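Local coordinates for homospermidine synthase (Legionella pneumophila subsp. pneumophila str. Philadelphia 1, PDB 2PH5), which binds NAD and probably catalyses formation of the polyamine homospermidine by transfer of an aminobutyl group, at residues V17-G22 with D89-I94; D85-V90 with A108-A113; D443-K448 with D462-F467; V202-E207 with L362-Q367. All blocks are in the same frame, centred on the assembly; numbering follows the deposited sequence.

Contact 1. Residues V17-G22 with D89-I94; sequences VILGFG and DVSIGI. With NAD (nicotinamide-adenine-dinucleotide), chain C.
Leu19 spreads its two methyl groups across the loop entered at Asp89: CD2 packs on Asp89 CA at 3.3 Å, and CD1 meets Ile94 CD1 tip to tip at 3.4 Å. Its CG stands between the backbone N and the carbonyl carbon (chi1 81°), 3.8 Å from Ser91 OG. On the backbone, Val90 N donates to Leu19 O at 3.2 Å, one of the bonds of the parallel bridge between Leu19 and Asp89. Ile18 CG1 touches Val90 CG2 at 3.7 Å. Beyond the strand, Gly20 (phi 101°) has no side chain to hold the chains apart, and its CA comes within 4.2 Å of Ser91 CA. In the second shell Asp89 OD2 accepts from Ser91 N, closing an Asx turn, and also from Ser91 OG at 2.9 Å, while OD1 is taken by Tyr110. The turn probably helps place Ser91, whose carbonyl O accepts from NAD O3D at 3.3 Å. The amide of Phe21 makes a weak bond to NAD O3B, and a water joins Gly22 N to Val90 O close to the diphosphate. Gly20 and Gly22, with Gly25, fit the GxGxxG strand-turn-helix signature of a Rossmann dinucleotide-binding fold.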
# COMPACT_ATOMS: atom_id res chain seq x y z
N VAL A 17 -18.42 19.92 -30.34
CA VAL A 17 -17.22 19.29 -30.87
C VAL A 17 -16.39 18.85 -29.67
O VAL A 17 -15.86 19.67 -28.93
CB VAL A 17 -16.33 20.26 -31.72
CG1 VAL A 17 -15.04 19.55 -32.13
CG2 VAL A 17 -17.08 20.73 -32.96
N ILE A 18 -16.28 17.54 -29.46
CA ILE A 18 -15.48 17.10 -28.34
C ILE A 18 -14.21 16.42 -28.83
O ILE A 18 -14.26 15.44 -29.58
CB ILE A 18 -16.30 16.16 -27.39
CG1 ILE A 18 -15.35 15.20 -26.68
CG2 ILE A 18 -17.43 15.48 -28.16
CD1 ILE A 18 -16.04 14.15 -25.87
N LEU A 19 -13.06 16.97 -28.45
CA LEU A 19 -11.81 16.36 -28.88
C LEU A 19 -11.28 15.55 -27.72
O LEU A 19 -11.19 16.04 -26.59
CB LEU A 19 -10.77 17.39 -29.35
CG LEU A 19 -9.96 18.10 -28.27
CD1 LEU A 19 -8.75 18.78 -28.90
CD2 LEU A 19 -10.85 19.10 -27.56
N GLY A 20 -10.92 14.31 -28.02
CA GLY A 20 -10.45 13.40 -27.00
C GLY A 20 -11.63 12.51 -26.67
O GLY A 20 -12.77 12.98 -26.69
N PHE A 21 -11.39 11.24 -26.38
CA PHE A 21 -12.48 10.33 -26.04
C PHE A 21 -11.99 9.26 -25.08
O PHE A 21 -12.18 8.06 -25.31
CB PHE A 21 -13.06 9.68 -27.31
CG PHE A 21 -14.51 9.27 -27.17
CD1 PHE A 21 -15.47 10.20 -26.78
CD2 PHE A 21 -14.91 7.97 -27.47
CE1 PHE A 21 -16.83 9.83 -26.69
CE2 PHE A 21 -16.26 7.60 -27.39
CZ PHE A 21 -17.22 8.53 -27.00
N GLY A 22 -11.36 9.70 -23.99
CA GLY A 22 -10.85 8.77 -23.00
C GLY A 22 -11.81 8.54 -21.85
O GLY A 22 -13.03 8.39 -22.03
N ASP A 89 -13.21 20.32 -24.53
CA ASP A 89 -11.83 19.84 -24.53
C ASP A 89 -11.59 18.84 -23.41
O ASP A 89 -11.52 19.20 -22.24
CB ASP A 89 -10.87 21.03 -24.38
CG ASP A 89 -9.39 20.64 -24.47
OD1 ASP A 89 -8.54 21.57 -24.43
OD2 ASP A 89 -9.07 19.43 -24.57
N VAL A 90 -11.47 17.56 -23.77
CA VAL A 90 -11.22 16.52 -22.79
C VAL A 90 -10.08 15.63 -23.31
O VAL A 90 -10.10 14.40 -23.17
CB VAL A 90 -12.49 15.66 -22.54
CG1 VAL A 90 -13.57 16.50 -21.89
CG2 VAL A 90 -13.00 15.07 -23.83
N SER A 91 -9.08 16.29 -23.90
CA SER A 91 -7.90 15.62 -24.47
C SER A 91 -6.68 15.79 -23.59
O SER A 91 -6.76 16.32 -22.49
CB SER A 91 -7.57 16.21 -25.85
OG SER A 91 -7.21 17.58 -25.74
N ILE A 92 -5.55 15.32 -24.10
CA ILE A 92 -4.29 15.46 -23.40
C ILE A 92 -3.23 15.80 -24.46
O ILE A 92 -3.42 15.53 -25.65
CB ILE A 92 -3.92 14.16 -22.65
CG1 ILE A 92 -3.11 14.53 -21.42
CG2 ILE A 92 -3.17 13.18 -23.55
CD1 ILE A 92 -3.94 15.23 -20.36
N GLY A 93 -2.14 16.44 -24.05
CA GLY A 93 -1.10 16.78 -25.00
C GLY A 93 -1.44 17.83 -26.05
O GLY A 93 -0.67 18.02 -27.00
N ILE A 94 -2.58 18.52 -25.93
CA ILE A 94 -2.92 19.56 -26.89
C ILE A 94 -3.03 20.91 -26.18
O ILE A 94 -3.71 21.04 -25.16
CB ILE A 94 -4.25 19.29 -27.61
CG1 ILE A 94 -4.22 17.93 -28.29
CG2 ILE A 94 -4.51 20.36 -28.66
CD1 ILE A 94 -5.53 17.56 -28.99
PA NAD C . -7.32 9.88 -21.39
O1A NAD C . -5.84 9.73 -21.58
O2A NAD C . -8.09 8.69 -20.94
O5B NAD C . -8.02 10.42 -22.75
C5B NAD C . -7.46 11.53 -23.46
C4B NAD C . -7.89 11.42 -24.93
O4B NAD C . -7.27 12.51 -25.59
C3B NAD C . -7.43 10.15 -25.64
O3B NAD C . -8.54 9.48 -26.24
C2B NAD C . -6.44 10.63 -26.67
O2B NAD C . -6.39 9.87 -27.86
C1B NAD C . -6.83 12.10 -26.87
N9A NAD C . -5.74 13.00 -27.26
C8A NAD C . -4.39 12.82 -26.88
N7A NAD C . -3.55 13.19 -27.86
C5A NAD C . -4.33 13.59 -28.90
C6A NAD C . -4.00 14.08 -30.16
N6A NAD C . -2.75 14.26 -30.59
N1A NAD C . -5.06 14.40 -31.00
C2A NAD C . -6.38 14.25 -30.63
N3A NAD C . -6.72 13.78 -29.38
C4A NAD C . -5.68 13.47 -28.55
O3 NAD C . -7.49 11.01 -20.30
PN NAD C . -8.76 11.75 -19.67
O1N NAD C . -8.59 11.74 -18.20
O2N NAD C . -10.00 11.14 -20.27
O5D NAD C . -8.39 13.16 -20.31
C5D NAD C . -9.10 14.36 -20.14
C4D NAD C . -8.34 15.11 -19.07
O4D NAD C . -9.23 15.47 -18.05
C3D NAD C . -6.95 15.56 -18.65
O3D NAD C . -6.59 16.79 -19.27
C2D NAD C . -7.10 15.67 -17.15
O2D NAD C . -6.16 16.52 -16.55
C1D NAD C . -8.55 16.11 -16.98
N1N NAD C . -9.26 15.62 -15.77
C2N NAD C . -9.79 16.52 -14.87
C3N NAD C . -10.47 16.01 -13.75
C7N NAD C . -11.09 16.91 -12.73
O7N NAD C . -11.74 16.32 -11.68
N7N NAD C . -11.05 18.22 -12.82
C4N NAD C . -10.61 14.60 -13.54
C5N NAD C . -10.05 13.72 -14.48
C6N NAD C . -9.38 14.21 -15.59
O HOH W 1 -11.20 11.97 -22.23

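Contact 2. Residues D85-V90 with A108-A113; sequences DFLIDV and ALYINA. With NAD (nicotinamide-adenine-dinucleotide), chain C.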
# COMPACT_ATOMS: atom_id res chain seq x y z
N ASP A 85 -20.73 27.51 -31.59
CA ASP A 85 -20.55 26.09 -31.35
C ASP A 85 -19.81 25.94 -30.03
O ASP A 85 -19.36 26.93 -29.46
CB ASP A 85 -19.76 25.44 -32.49
CG ASP A 85 -20.61 25.22 -33.73
OD1 ASP A 85 -21.86 25.18 -33.59
OD2 ASP A 85 -20.04 25.06 -34.83
N PHE A 86 -19.67 24.72 -29.55
CA PHE A 86 -19.01 24.49 -28.28
C PHE A 86 -17.95 23.40 -28.38
O PHE A 86 -18.26 22.25 -28.70
CB PHE A 86 -20.06 24.12 -27.23
CG PHE A 86 -19.65 24.39 -25.80
CD1 PHE A 86 -20.60 24.79 -24.87
CD2 PHE A 86 -18.33 24.22 -25.39
CE1 PHE A 86 -20.25 25.02 -23.53
CE2 PHE A 86 -17.97 24.45 -24.05
CZ PHE A 86 -18.93 24.85 -23.13
N LEU A 87 -16.70 23.76 -28.11
CA LEU A 87 -15.62 22.79 -28.15
C LEU A 87 -15.37 22.24 -26.74
O LEU A 87 -14.84 22.94 -25.89
CB LEU A 87 -14.33 23.43 -28.68
CG LEU A 87 -13.05 22.58 -28.65
CD1 LEU A 87 -13.25 21.31 -29.45
CD2 LEU A 87 -11.88 23.37 -29.23
N ILE A 88 -15.78 21.00 -26.49
CA ILE A 88 -15.54 20.39 -25.19
C ILE A 88 -14.16 19.76 -25.27
O ILE A 88 -13.95 18.80 -26.01
CB ILE A 88 -16.61 19.32 -24.85
CG1 ILE A 88 -18.00 19.96 -24.87
CG2 ILE A 88 -16.38 18.75 -23.46
CD1 ILE A 88 -19.12 18.96 -24.71
N ASP A 89 -13.21 20.32 -24.53
CA ASP A 89 -11.83 19.84 -24.53
C ASP A 89 -11.59 18.84 -23.41
O ASP A 89 -11.52 19.20 -22.24
CB ASP A 89 -10.87 21.03 -24.38
CG ASP A 89 -9.39 20.64 -24.47
OD1 ASP A 89 -8.54 21.57 -24.43
OD2 ASP A 89 -9.07 19.43 -24.57
N VAL A 90 -11.47 17.56 -23.77
CA VAL A 90 -11.22 16.52 -22.79
C VAL A 90 -10.08 15.63 -23.31
O VAL A 90 -10.10 14.40 -23.17
CB VAL A 90 -12.49 15.66 -22.54
CG1 VAL A 90 -13.57 16.50 -21.89
CG2 VAL A 90 -13.00 15.07 -23.83
N ALA A 108 -16.64 30.41 -31.04
CA ALA A 108 -17.19 29.23 -30.38
C ALA A 108 -16.85 29.13 -28.89
O ALA A 108 -15.83 29.65 -28.44
CB ALA A 108 -16.72 27.97 -31.10
N LEU A 109 -17.73 28.48 -28.12
CA LEU A 109 -17.54 28.30 -26.68
C LEU A 109 -16.44 27.26 -26.43
O LEU A 109 -16.07 26.50 -27.32
CB LEU A 109 -18.84 27.81 -26.04
CG LEU A 109 -19.77 28.84 -25.40
CD1 LEU A 109 -19.47 30.26 -25.91
CD2 LEU A 109 -21.21 28.43 -25.68
N TYR A 110 -15.94 27.22 -25.21
CA TYR A 110 -14.89 26.26 -24.91
C TYR A 110 -14.88 25.96 -23.42
O TYR A 110 -15.23 26.82 -22.62
CB TYR A 110 -13.53 26.83 -25.34
CG TYR A 110 -12.34 26.03 -24.85
CD1 TYR A 110 -11.94 26.08 -23.51
CD2 TYR A 110 -11.59 25.26 -25.74
CE1 TYR A 110 -10.82 25.38 -23.07
CE2 TYR A 110 -10.47 24.55 -25.30
CZ TYR A 110 -10.09 24.62 -23.96
OH TYR A 110 -8.96 23.97 -23.52
N ILE A 111 -14.49 24.73 -23.08
CA ILE A 111 -14.38 24.28 -21.70
C ILE A 111 -13.32 23.17 -21.63
O ILE A 111 -13.04 22.52 -22.63
CB ILE A 111 -15.71 23.69 -21.16
CG1 ILE A 111 -15.57 23.34 -19.68
CG2 ILE A 111 -16.05 22.39 -21.89
CD1 ILE A 111 -16.88 22.99 -19.02
N ASN A 112 -12.72 22.98 -20.47
CA ASN A 112 -11.76 21.91 -20.28
C ASN A 112 -11.75 21.53 -18.81
O ASN A 112 -12.24 22.28 -17.96
CB ASN A 112 -10.33 22.29 -20.76
CG ASN A 112 -9.57 23.21 -19.79
OD1 ASN A 112 -8.43 23.59 -20.05
ND2 ASN A 112 -10.20 23.57 -18.68
N ALA A 113 -11.21 20.36 -18.52
CA ALA A 113 -11.13 19.89 -17.15
C ALA A 113 -9.70 20.09 -16.64
O ALA A 113 -9.39 19.77 -15.49
CB ALA A 113 -11.54 18.42 -17.08
PA NAD C . -7.32 9.88 -21.39
O1A NAD C . -5.84 9.73 -21.58
O2A NAD C . -8.09 8.69 -20.94
O5B NAD C . -8.02 10.42 -22.75
C5B NAD C . -7.46 11.53 -23.46
C4B NAD C . -7.89 11.42 -24.93
O4B NAD C . -7.27 12.51 -25.59
C3B NAD C . -7.43 10.15 -25.64
O3B NAD C . -8.54 9.48 -26.24
C2B NAD C . -6.44 10.63 -26.67
O2B NAD C . -6.39 9.87 -27.86
C1B NAD C . -6.83 12.10 -26.87
N9A NAD C . -5.74 13.00 -27.26
C8A NAD C . -4.39 12.82 -26.88
N7A NAD C . -3.55 13.19 -27.86
C5A NAD C . -4.33 13.59 -28.90
C6A NAD C . -4.00 14.08 -30.16
N6A NAD C . -2.75 14.26 -30.59
N1A NAD C . -5.06 14.40 -31.00
C2A NAD C . -6.38 14.25 -30.63
N3A NAD C . -6.72 13.78 -29.38
C4A NAD C . -5.68 13.47 -28.55
O3 NAD C . -7.49 11.01 -20.30
PN NAD C . -8.76 11.75 -19.67
O1N NAD C . -8.59 11.74 -18.20
O2N NAD C . -10.00 11.14 -20.27
O5D NAD C . -8.39 13.16 -20.31
C5D NAD C . -9.10 14.36 -20.14
C4D NAD C . -8.34 15.11 -19.07
O4D NAD C . -9.23 15.47 -18.05
C3D NAD C . -6.95 15.56 -18.65
O3D NAD C . -6.59 16.79 -19.27
C2D NAD C . -7.10 15.67 -17.15
O2D NAD C . -6.16 16.52 -16.55
C1D NAD C . -8.55 16.11 -16.98
N1N NAD C . -9.26 15.62 -15.77
C2N NAD C . -9.79 16.52 -14.87
C3N NAD C . -10.47 16.01 -13.75
C7N NAD C . -11.09 16.91 -12.73
O7N NAD C . -11.74 16.32 -11.68
N7N NAD C . -11.05 18.22 -12.82
C4N NAD C . -10.61 14.60 -13.54
C5N NAD C . -10.05 13.72 -14.48
C6N NAD C . -9.38 14.21 -15.59
O HOH W 2 -9.77 18.74 -20.32
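Asp89 and Tyr110 both carry CG anti to the backbone N (chi1 -176° and 170°), and their side chains cross so that Tyr110 OH donates to Asp89 OD1 at 2.6 Å. The bond arrives on the anti side of the carboxylate, whose plane stands 76° from the phenol ring. Strands 86-89 and 109-112 are neighbours in the parallel sheet of the Rossmann fold, joined by helix 96-106 as a beta-alpha-beta unit. Leu87 lies beside Tyr110, pointing the same way, and that helix covers this face through Leu99, Ile100 and Cys103. On the face of Phe86 and Ile111, Leu109 CB sits over the centre of the Phe86 ring in a CH-pi contact, 3.6 Å from its centroid. Phe86 CE2 also meets Ile111 CG2 at 3.5 Å, and Ile404 and Met400 of helix 391-408 pack on this side. Between the strands Leu87 N donates to Leu109 O at 2.9 Å, and Asp89 N to Ile111 O at 2.9 Å; Ile111 N reaches Leu87 O weakly. Ala113 lies against the nicotinamide end of NAD. Here a water takes over from direct pairing, donating to Asp89 O at 2.6 Å and accepting from Ala113 N at 2.8 Å.

Contact 3. Residues D443-K448 with D462-F467; sequences DWTPLK and DPWQFF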
# COMPACT_ATOMS: atom_id res chain seq x y z
N ASP A 443 -15.17 16.61 15.71
CA ASP A 443 -14.26 17.04 16.77
C ASP A 443 -12.86 16.48 16.53
O ASP A 443 -11.99 16.57 17.39
CB ASP A 443 -14.77 16.55 18.14
CG ASP A 443 -14.92 15.04 18.21
OD1 ASP A 443 -15.30 14.53 19.29
OD2 ASP A 443 -14.68 14.35 17.20
N TRP A 444 -12.66 15.90 15.35
CA TRP A 444 -11.37 15.33 15.00
C TRP A 444 -10.30 16.39 14.75
O TRP A 444 -10.60 17.49 14.27
CB TRP A 444 -11.50 14.51 13.72
CG TRP A 444 -10.17 14.22 13.08
CD1 TRP A 444 -9.36 13.15 13.32
CD2 TRP A 444 -9.46 15.05 12.14
NE1 TRP A 444 -8.20 13.26 12.60
CE2 TRP A 444 -8.23 14.42 11.87
CE3 TRP A 444 -9.74 16.28 11.51
CZ2 TRP A 444 -7.28 14.96 10.99
CZ3 TRP A 444 -8.80 16.82 10.64
CH2 TRP A 444 -7.58 16.16 10.39
N THR A 445 -9.06 16.06 15.09
CA THR A 445 -7.92 16.94 14.82
C THR A 445 -6.75 15.99 14.64
O THR A 445 -6.79 14.86 15.11
CB THR A 445 -7.57 17.90 15.99
OG1 THR A 445 -6.60 17.28 16.83
CG2 THR A 445 -8.81 18.24 16.80
N PRO A 446 -5.69 16.43 13.95
CA PRO A 446 -4.53 15.54 13.75
C PRO A 446 -3.77 15.29 15.04
O PRO A 446 -2.73 14.63 15.03
CB PRO A 446 -3.70 16.29 12.71
CG PRO A 446 -4.01 17.72 13.00
CD PRO A 446 -5.51 17.71 13.23
N LEU A 447 -4.29 15.82 16.14
CA LEU A 447 -3.64 15.68 17.43
C LEU A 447 -4.21 14.56 18.30
O LEU A 447 -3.55 14.09 19.23
CB LEU A 447 -3.71 17.01 18.19
CG LEU A 447 -2.39 17.69 18.51
CD1 LEU A 447 -1.45 17.66 17.32
CD2 LEU A 447 -2.67 19.13 18.94
N LYS A 448 -5.43 14.12 18.02
CA LYS A 448 -6.02 13.06 18.82
C LYS A 448 -5.95 11.69 18.15
O LYS A 448 -5.58 11.57 16.99
CB LYS A 448 -7.46 13.40 19.19
CG LYS A 448 -8.31 13.88 18.05
CD LYS A 448 -9.16 15.06 18.50
CE LYS A 448 -9.98 14.73 19.74
NZ LYS A 448 -10.65 15.95 20.27
N ASP A 462 -1.29 24.37 18.52
CA ASP A 462 -2.22 24.55 17.42
C ASP A 462 -2.22 23.29 16.56
O ASP A 462 -1.31 23.06 15.77
CB ASP A 462 -1.79 25.76 16.59
CG ASP A 462 -2.67 25.96 15.39
OD1 ASP A 462 -2.31 26.80 14.53
OD2 ASP A 462 -3.72 25.29 15.30
N PRO A 463 -3.27 22.48 16.71
CA PRO A 463 -3.43 21.23 15.97
C PRO A 463 -3.46 21.42 14.47
O PRO A 463 -3.09 20.53 13.70
CB PRO A 463 -4.73 20.66 16.52
CG PRO A 463 -5.53 21.89 16.81
CD PRO A 463 -4.51 22.82 17.43
N TRP A 464 -3.87 22.60 14.04
CA TRP A 464 -3.95 22.85 12.61
C TRP A 464 -2.63 23.25 11.97
O TRP A 464 -2.62 23.78 10.86
CB TRP A 464 -5.01 23.91 12.36
CG TRP A 464 -6.29 23.53 12.98
CD1 TRP A 464 -7.05 24.29 13.81
CD2 TRP A 464 -6.99 22.29 12.79
NE1 TRP A 464 -8.20 23.61 14.15
CE2 TRP A 464 -8.19 22.38 13.54
CE3 TRP A 464 -6.73 21.12 12.07
CZ2 TRP A 464 -9.13 21.34 13.59
CZ3 TRP A 464 -7.67 20.09 12.11
CH2 TRP A 464 -8.86 20.21 12.87
N GLN A 465 -1.52 22.98 12.64
CA GLN A 465 -0.20 23.29 12.09
C GLN A 465 0.25 22.17 11.17
O GLN A 465 0.14 21.00 11.51
CB GLN A 465 0.83 23.45 13.22
CG GLN A 465 0.69 24.73 14.01
CD GLN A 465 1.26 25.92 13.28
OE1 GLN A 465 0.68 27.00 13.29
NE2 GLN A 465 2.41 25.74 12.67
N PHE A 466 0.79 22.53 10.01
CA PHE A 466 1.26 21.53 9.06
C PHE A 466 2.22 20.56 9.75
O PHE A 466 2.31 19.38 9.41
CB PHE A 466 1.93 22.20 7.86
CG PHE A 466 2.25 21.25 6.74
CD1 PHE A 466 3.57 21.01 6.36
CD2 PHE A 466 1.23 20.57 6.06
CE1 PHE A 466 3.87 20.12 5.34
CE2 PHE A 466 1.52 19.67 5.04
CZ PHE A 466 2.84 19.45 4.68
N PHE A 467 2.93 21.07 10.75
CA PHE A 467 3.88 20.28 11.52
C PHE A 467 3.19 19.03 12.11
O PHE A 467 3.81 17.98 12.25
CB PHE A 467 4.46 21.15 12.64
CG PHE A 467 5.64 20.55 13.35
CD1 PHE A 467 6.87 20.45 12.73
CD2 PHE A 467 5.52 20.13 14.67
CE1 PHE A 467 7.97 19.93 13.41
CE2 PHE A 467 6.61 19.61 15.36
CZ PHE A 467 7.84 19.51 14.73
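Thr445 to Lys448 and Asp462 to Gln465 each form a type I beta turn, and they meet, without a hydrogen bond between them, where Leu447 CA and Pro463 CA lie 5.7 Å apart. Trp464 starts out away from 443-448; its CG is anti to the carbonyl carbon (chi1 -54°), and the far rim of the indole, CZ3 and CH2, makes the contact. Pro446 CD touches Trp464 CZ3 at 3.4 Å, the two side chains crossing at about a right angle. The six-membered rings of Trp444 and Trp464 meet obliquely, planes 52° apart, with CZ3 to CZ3 at 3.8 Å. Trp444 O lies at the edge of the Trp464 ring, 3.5 Å from its CH2, while Pro463 CG sits over one face, toward the rim. Leu447 crosses Pro463 at about a right angle, Leu447 CD2 3.5 Å from Pro463 CB. Trp464 N, above the carboxylate plane, donates to Asp462 OD2 at 3.0 Å, an Asx turn within the second beta turn. The contact ties the chain leaving strand 436-442 to the lead-in of helix 466-469, with Gln465 at the N-cap position. Pro446 and Leu447 also rest on that helix, and Trp444 and Trp464 cover Leu362 and Met364 of strand 352-364.

Contact 4. Residues V202-E207 with L362-Q367; sequences VIHVAE and LLMGNQ
Met364, present as selenomethionine, lays its terminal methyl over the centre of the His204 ring, with CE 3.4 Å from the centroid in a CH-pi contact. The side chain bends at chi2 (149°) and again at chi3 (-92°), the second bend setting CE above the imidazole. SE lies over the same ring but farther off, 4.4 Å from the centroid. Val202 fills in beside it, its CG1 3.6 Å from Met364 CB and its CG2 touching CE. On the other face of the sheet Ile203 and Leu363 lie side by side, pointing the same way, with Ile203 CG1 4.0 Å from Leu363 CG.

The backbones between these layers form an antiparallel ladder. His204 and Leu362 are a hydrogen-bonded pair: His204 N donates to Leu362 O at 2.8 Å, and Leu362 N returns a bond to His204 O at 2.7 Å. Met364 N reaches Val202 O at 2.9 Å, whereas the bond from Val202 N to Met364 O is weak. Outward, His204 ND1 is bonded to Ser278 OG, which probably helps fix the ring under the methyl, and past Gly365 Asn366 ND2 reaches Leu198 O.

The pair lies inside the mixed sheet of the saccharopine dehydrogenase C-terminal family region, flanked by strands 311-322 and 370-378. Ile167 and Leu171 of helix 158-176 cover Ile203 and Leu363, with Trp464 on the opposite face.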
# COMPACT_ATOMS: atom_id res chain seq x y z
N VAL A 202 -6.69 26.18 7.58
CA VAL A 202 -6.28 25.24 6.55
C VAL A 202 -7.48 24.57 5.87
O VAL A 202 -8.46 24.20 6.52
CB VAL A 202 -5.32 24.17 7.15
CG1 VAL A 202 -5.91 23.58 8.40
CG2 VAL A 202 -5.05 23.06 6.13
N ILE A 203 -7.38 24.43 4.55
CA ILE A 203 -8.40 23.80 3.74
C ILE A 203 -7.81 22.60 3.01
O ILE A 203 -6.78 22.72 2.34
CB ILE A 203 -8.95 24.76 2.65
CG1 ILE A 203 -9.72 25.93 3.27
CG2 ILE A 203 -9.84 23.99 1.69
CD1 ILE A 203 -10.38 26.84 2.23
N HIS A 204 -8.45 21.44 3.14
CA HIS A 204 -7.98 20.24 2.45
C HIS A 204 -9.01 19.81 1.42
O HIS A 204 -10.21 20.03 1.59
CB HIS A 204 -7.82 19.05 3.41
CG HIS A 204 -6.59 19.11 4.27
ND1 HIS A 204 -6.36 18.20 5.28
CD2 HIS A 204 -5.54 19.96 4.28
CE1 HIS A 204 -5.22 18.49 5.88
NE2 HIS A 204 -4.70 19.55 5.29
N VAL A 205 -8.52 19.20 0.34
CA VAL A 205 -9.39 18.62 -0.66
C VAL A 205 -9.21 17.19 -0.18
O VAL A 205 -8.18 16.57 -0.45
CB VAL A 205 -8.85 18.79 -2.10
CG1 VAL A 205 -9.76 18.05 -3.07
CG2 VAL A 205 -8.80 20.28 -2.47
N ALA A 206 -10.17 16.72 0.60
CA ALA A 206 -10.10 15.38 1.16
C ALA A 206 -11.00 14.42 0.40
O ALA A 206 -12.22 14.58 0.37
CB ALA A 206 -10.50 15.42 2.63
N GLU A 207 -10.38 13.43 -0.23
CA GLU A 207 -11.10 12.45 -1.02
C GLU A 207 -10.65 11.05 -0.64
O GLU A 207 -9.47 10.82 -0.35
CB GLU A 207 -10.87 12.67 -2.52
CG GLU A 207 -11.55 11.64 -3.43
CD GLU A 207 -11.25 11.86 -4.91
OE1 GLU A 207 -10.68 12.92 -5.25
OE2 GLU A 207 -11.60 10.98 -5.73
N LEU A 362 -12.27 19.97 3.27
CA LEU A 362 -12.25 20.05 4.71
C LEU A 362 -11.75 21.41 5.14
O LEU A 362 -10.63 21.80 4.79
CB LEU A 362 -11.34 18.95 5.25
CG LEU A 362 -11.23 18.74 6.76
CD1 LEU A 362 -12.62 18.43 7.32
CD2 LEU A 362 -10.25 17.58 7.05
N LEU A 363 -12.58 22.16 5.86
CA LEU A 363 -12.17 23.48 6.35
C LEU A 363 -11.89 23.35 7.84
O LEU A 363 -12.77 22.94 8.59
CB LEU A 363 -13.26 24.52 6.11
CG LEU A 363 -13.38 24.94 4.65
CD1 LEU A 363 -13.85 23.76 3.80
CD2 LEU A 363 -14.35 26.09 4.55
N MSE A 364 -10.68 23.70 8.27
CA MSE A 364 -10.29 23.62 9.68
C MSE A 364 -9.93 24.98 10.27
O MSE A 364 -9.40 25.85 9.57
CB MSE A 364 -9.09 22.68 9.83
CG MSE A 364 -9.33 21.25 9.35
SE MSE A 364 -7.71 20.41 8.65
CE MSE A 364 -7.92 20.91 6.78
N GLY A 365 -10.22 25.16 11.56
CA GLY A 365 -9.92 26.42 12.23
C GLY A 365 -11.08 27.04 13.00
O GLY A 365 -10.88 27.62 14.07
N ASN A 366 -12.29 26.92 12.46
CA ASN A 366 -13.47 27.48 13.10
C ASN A 366 -13.83 26.78 14.40
O ASN A 366 -13.68 25.56 14.54
CB ASN A 366 -14.67 27.45 12.15
CG ASN A 366 -15.88 28.15 12.73
OD1 ASN A 366 -16.73 27.52 13.37
ND2 ASN A 366 -15.97 29.46 12.53
N GLN A 367 -14.31 27.56 15.36
CA GLN A 367 -14.68 27.06 16.68
C GLN A 367 -15.71 25.93 16.66
O GLN A 367 -15.69 25.07 17.53
CB GLN A 367 -15.17 28.22 17.54
CG GLN A 367 -16.40 28.92 16.98
CD GLN A 367 -16.64 30.30 17.59
OE1 GLN A 367 -17.70 30.90 17.38
NE2 GLN A 367 -15.65 30.81 18.33

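In the fold
From the N terminus, strand 16-19 is joined by contact 1 to the loop after strand 86-89, and contact 2 starts on that same stretch, sharing Asp89 and Val90, to close the short crossover to strand 109-112. The second loop thus begins on the stretch where the first ends, placing three adjacent strands of one parallel sheet beside NAD. Contact 4 opens later and closes a long excursion from 202-207 to 362-367 in the mixed sheet, about 32 Å between centres from contact 2. Contact 3 follows with a short loop near the C terminus, nested in none of the others, and packs on contact 4 through Trp464 and Trp444, fastening the tail to that second sheet.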